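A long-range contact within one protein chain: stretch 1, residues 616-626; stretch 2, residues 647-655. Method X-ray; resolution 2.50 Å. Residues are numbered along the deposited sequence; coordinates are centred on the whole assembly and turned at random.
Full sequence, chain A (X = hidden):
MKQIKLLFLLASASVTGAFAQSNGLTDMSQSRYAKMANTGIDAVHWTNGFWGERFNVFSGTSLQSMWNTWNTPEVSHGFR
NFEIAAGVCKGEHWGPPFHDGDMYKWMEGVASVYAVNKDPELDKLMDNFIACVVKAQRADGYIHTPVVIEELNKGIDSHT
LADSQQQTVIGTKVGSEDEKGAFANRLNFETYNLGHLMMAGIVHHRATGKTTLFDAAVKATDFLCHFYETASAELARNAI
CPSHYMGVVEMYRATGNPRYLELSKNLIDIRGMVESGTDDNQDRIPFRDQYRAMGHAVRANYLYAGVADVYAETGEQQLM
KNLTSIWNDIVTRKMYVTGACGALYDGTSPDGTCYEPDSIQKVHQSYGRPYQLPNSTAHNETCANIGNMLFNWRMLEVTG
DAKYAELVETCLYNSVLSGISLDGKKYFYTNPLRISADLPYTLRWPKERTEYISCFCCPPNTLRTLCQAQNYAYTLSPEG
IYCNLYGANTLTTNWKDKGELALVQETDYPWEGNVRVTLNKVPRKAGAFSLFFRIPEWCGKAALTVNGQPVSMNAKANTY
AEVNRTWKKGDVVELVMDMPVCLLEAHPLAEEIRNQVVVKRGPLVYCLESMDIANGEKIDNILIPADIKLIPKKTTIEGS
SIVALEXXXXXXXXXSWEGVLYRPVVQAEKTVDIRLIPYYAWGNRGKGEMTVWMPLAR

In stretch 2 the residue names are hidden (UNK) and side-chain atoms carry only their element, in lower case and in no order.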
# COMPACT_ATOMS: atom_id res chain seq x y z
N GLY A 616 11.21 -2.14 -33.18
CA GLY A 616 10.38 -0.95 -32.92
C GLY A 616 8.97 -1.01 -33.50
O GLY A 616 8.41 0.01 -33.91
N GLU A 617 8.41 -2.21 -33.50
CA GLU A 617 7.07 -2.45 -33.98
C GLU A 617 6.15 -1.81 -32.90
O GLU A 617 6.51 -1.75 -31.73
CB GLU A 617 6.85 -3.96 -34.18
CG GLU A 617 6.06 -4.36 -35.41
CD GLU A 617 6.83 -4.23 -36.73
OE1 GLU A 617 7.92 -4.83 -36.90
OE2 GLU A 617 6.31 -3.54 -37.64
N LYS A 618 5.01 -1.26 -33.32
CA LYS A 618 4.20 -0.41 -32.46
C LYS A 618 3.38 -1.19 -31.46
O LYS A 618 2.69 -2.14 -31.80
CB LYS A 618 3.29 0.50 -33.29
CG LYS A 618 4.00 1.71 -33.88
CD LYS A 618 3.06 2.90 -34.04
CE LYS A 618 2.30 2.83 -35.37
NZ LYS A 618 1.41 4.02 -35.48
N ILE A 619 3.44 -0.75 -30.21
CA ILE A 619 2.82 -1.44 -29.08
C ILE A 619 1.34 -1.73 -29.25
O ILE A 619 0.86 -2.76 -28.76
CB ILE A 619 3.05 -0.62 -27.78
CG1 ILE A 619 2.67 -1.42 -26.53
CG2 ILE A 619 2.30 0.71 -27.85
CD1 ILE A 619 3.18 -0.78 -25.26
N ASP A 620 0.60 -0.85 -29.92
CA ASP A 620 -0.84 -1.06 -30.12
C ASP A 620 -1.14 -2.33 -30.91
O ASP A 620 -2.14 -2.98 -30.65
CB ASP A 620 -1.51 0.14 -30.80
CG ASP A 620 -1.58 1.39 -29.93
OD1 ASP A 620 -1.51 1.32 -28.68
OD2 ASP A 620 -1.75 2.46 -30.52
N ASN A 621 -0.25 -2.70 -31.84
CA ASN A 621 -0.39 -3.89 -32.67
C ASN A 621 -0.03 -5.24 -32.02
O ASN A 621 -0.14 -6.29 -32.69
CB ASN A 621 0.49 -3.74 -33.93
CG ASN A 621 0.12 -2.52 -34.76
OD1 ASN A 621 0.99 -1.88 -35.33
ND2 ASN A 621 -1.15 -2.19 -34.80
N ILE A 622 0.41 -5.25 -30.76
CA ILE A 622 0.81 -6.48 -30.10
C ILE A 622 -0.41 -7.24 -29.56
O ILE A 622 -1.16 -6.68 -28.78
CB ILE A 622 1.74 -6.18 -28.92
CG1 ILE A 622 3.01 -5.43 -29.38
CG2 ILE A 622 2.11 -7.46 -28.18
CD1 ILE A 622 3.84 -6.16 -30.41
N LEU A 623 -0.61 -8.50 -29.99
CA LEU A 623 -1.65 -9.39 -29.42
C LEU A 623 -1.05 -10.55 -28.68
O LEU A 623 -0.12 -11.19 -29.16
CB LEU A 623 -2.52 -10.03 -30.49
CG LEU A 623 -2.80 -9.29 -31.77
CD1 LEU A 623 -3.57 -10.25 -32.69
CD2 LEU A 623 -3.55 -8.00 -31.48
N ILE A 624 -1.65 -10.87 -27.55
CA ILE A 624 -1.20 -11.98 -26.75
C ILE A 624 -2.11 -13.18 -27.05
O ILE A 624 -3.28 -13.16 -26.68
CB ILE A 624 -1.27 -11.61 -25.27
CG1 ILE A 624 -0.38 -10.40 -24.97
CG2 ILE A 624 -0.90 -12.79 -24.40
CD1 ILE A 624 1.08 -10.54 -25.41
N PRO A 625 -1.60 -14.24 -27.72
CA PRO A 625 -2.43 -15.43 -27.81
C PRO A 625 -2.61 -16.05 -26.45
O PRO A 625 -1.68 -15.99 -25.63
CB PRO A 625 -1.64 -16.36 -28.74
CG PRO A 625 -0.27 -15.89 -28.68
CD PRO A 625 -0.29 -14.44 -28.37
N ALA A 626 -3.78 -16.65 -26.20
CA ALA A 626 -4.14 -17.20 -24.85
C ALA A 626 -3.22 -18.30 -24.33
O ALA A 626 -3.02 -18.42 -23.13
CB ALA A 626 -5.57 -17.69 -24.84
N UNK A 647 8.74 -13.89 -24.83
CA UNK A 647 7.89 -14.74 -25.65
C UNK A 647 7.54 -14.14 -26.99
O UNK A 647 7.98 -13.01 -27.33
N UNK A 648 6.75 -14.89 -27.74
CA UNK A 648 6.38 -14.54 -29.10
C UNK A 648 4.90 -14.16 -29.14
O UNK A 648 3.99 -15.02 -29.01
n UNK A 648 9.99 -15.91 -32.82
c UNK A 648 6.44 -15.36 -31.52
c UNK A 648 8.78 -15.18 -32.37
c UNK A 648 6.67 -15.70 -30.05
c UNK A 648 7.49 -15.98 -32.45
N UNK A 649 4.68 -12.86 -29.29
CA UNK A 649 3.35 -12.27 -29.38
C UNK A 649 2.89 -12.32 -30.84
O UNK A 649 3.71 -12.52 -31.72
c UNK A 649 3.41 -10.84 -28.90
N UNK A 650 1.61 -12.14 -31.10
CA UNK A 650 1.17 -11.99 -32.49
C UNK A 650 1.15 -10.52 -32.87
O UNK A 650 0.93 -9.66 -32.03
n UNK A 650 -3.87 -14.23 -35.22
c UNK A 650 -3.37 -14.67 -34.06
n UNK A 650 -2.08 -14.52 -33.81
c UNK A 650 -0.17 -12.67 -32.71
n UNK A 650 -4.18 -15.26 -33.17
c UNK A 650 -1.41 -14.92 -32.57
c UNK A 650 -0.10 -14.18 -32.43
N UNK A 651 1.44 -10.21 -34.12
CA UNK A 651 1.55 -8.82 -34.53
C UNK A 651 0.45 -8.49 -35.51
O UNK A 651 0.26 -9.22 -36.51
c UNK A 651 3.29 -6.19 -34.56
c UNK A 651 4.36 -7.08 -36.62
c UNK A 651 2.91 -8.56 -35.18
c UNK A 651 3.14 -7.15 -35.72
N UNK A 652 -0.25 -7.38 -35.25
CA UNK A 652 -1.26 -6.90 -36.19
C UNK A 652 -0.61 -6.17 -37.36
O UNK A 652 0.38 -5.47 -37.17
c UNK A 652 -2.22 -5.99 -35.47
N UNK A 653 -1.14 -6.32 -38.57
CA UNK A 653 -0.68 -5.49 -39.70
C UNK A 653 -0.93 -4.04 -39.33
O UNK A 653 -1.90 -3.77 -38.64
o UNK A 653 -1.29 -7.20 -41.33
c UNK A 653 -1.46 -5.83 -40.98
N UNK A 654 -0.07 -3.11 -39.76
CA UNK A 654 -0.21 -1.70 -39.34
C UNK A 654 -0.59 -0.72 -40.45
O UNK A 654 0.29 -0.20 -41.14
o UNK A 654 2.13 -0.90 -39.44
c UNK A 654 1.05 -1.21 -38.59
N UNK A 655 -1.89 -0.48 -40.62
CA UNK A 655 -2.42 0.65 -41.40
C UNK A 655 -2.40 1.89 -40.52
O UNK A 655 -2.59 1.78 -39.31
o UNK A 655 -6.50 -0.69 -42.85
c UNK A 655 -3.86 0.38 -41.85
c UNK A 655 -4.08 -0.91 -42.67
o UNK A 655 -5.34 -1.13 -44.68
c UNK A 655 -5.40 -0.91 -43.45

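Position 647 has backbone atoms and nothing beyond CA. No side chain is present, and no atom of stretch 1 lies close. The residue is Gly647, and it lies in a strand that begins earlier in the chain.

Position 648 carries four carbons in an unbranched row, closed by one nitrogen. Its CA-to-CB bond points away from stretch 1, and its nearest side-chain atom, CB, is 7.1 Å from CG of Pro625. The residue is Lys648, and its backbone O is 4.4 Å from CG of Pro625.

Position 649 has a single side-chain carbon, CB. It lies 3.7 Å from CG2 of Ile622, 4.2 Å from CD1 of Ile624 and 3.6 Å from the backbone O of Leu623. One carbon and nothing more makes this Ala649. The small methyl is buried against two isoleucines.

Position 650 shows three carbons, a nitrogen, then a carbon bearing two more nitrogens. This is a guanidinium group on a three-carbon arm. CB is 4.2 Å from CD1 of Leu623, and the next carbon along the arm is 4.1 Å from CD of Pro625. The residue is Arg650. Its aliphatic part lies against stretch 1, while NH2 is hydrogen-bonded elsewhere in the structure.

Position 651 has four carbons, forked at the second. Both fork carbons are 3.4 Å from CG of Glu617. One of them is also 3.8 Å from CB of Asn621 and 4.2 Å from CD1 of Ile622. The fork at the second carbon identifies Leu651. Its chi1 is t and its chi2 is p. CD1 is the carbon that also reaches Asn621 and Ile622.

Position 652 again has one side-chain carbon. CB points toward stretch 1 and lies 3.8 Å from CB of Asn621. The residue is Ala652.

Position 653 has one carbon followed by one oxygen. The CA-to-CB bond points away from stretch 1. The residue is Ser653, and its OG is hydrogen-bonded elsewhere in the structure.

Position 654 has the same two atoms, but here CB points toward stretch 1 and is 3.3 Å from OD1 of Asn621. The residue is Ser654, with chi1 at p.

Position 655 has three carbons, the third carrying two oxygens. The side chain touches nothing on stretch 1; its closest atom, CB, is 8.0 Å from ND2 of Asn621. The residue is Glu655.

The contact is a short antiparallel pairing. Leu623 and Arg650 exchange two backbone hydrogen bonds: N of Leu623 to O of Arg650, 2.8 Å, and N of Arg650 to O of Leu623, 2.8 Å. N of Ala652 adds a third, to O of Asn621, at 2.8 Å. That carbonyl also receives a CA-H...O contact from CA of Leu651 at 3.6 Å. Ile622 and Leu651 form the neighbouring non-hydrogen-bonded pair, with their side chains on the same face. Leu623 and Arg650 project from the other face. Backbone bonds thus set the register, and side-chain packing fills in around them.

Stretch 2 (647-655) GKARLASSE
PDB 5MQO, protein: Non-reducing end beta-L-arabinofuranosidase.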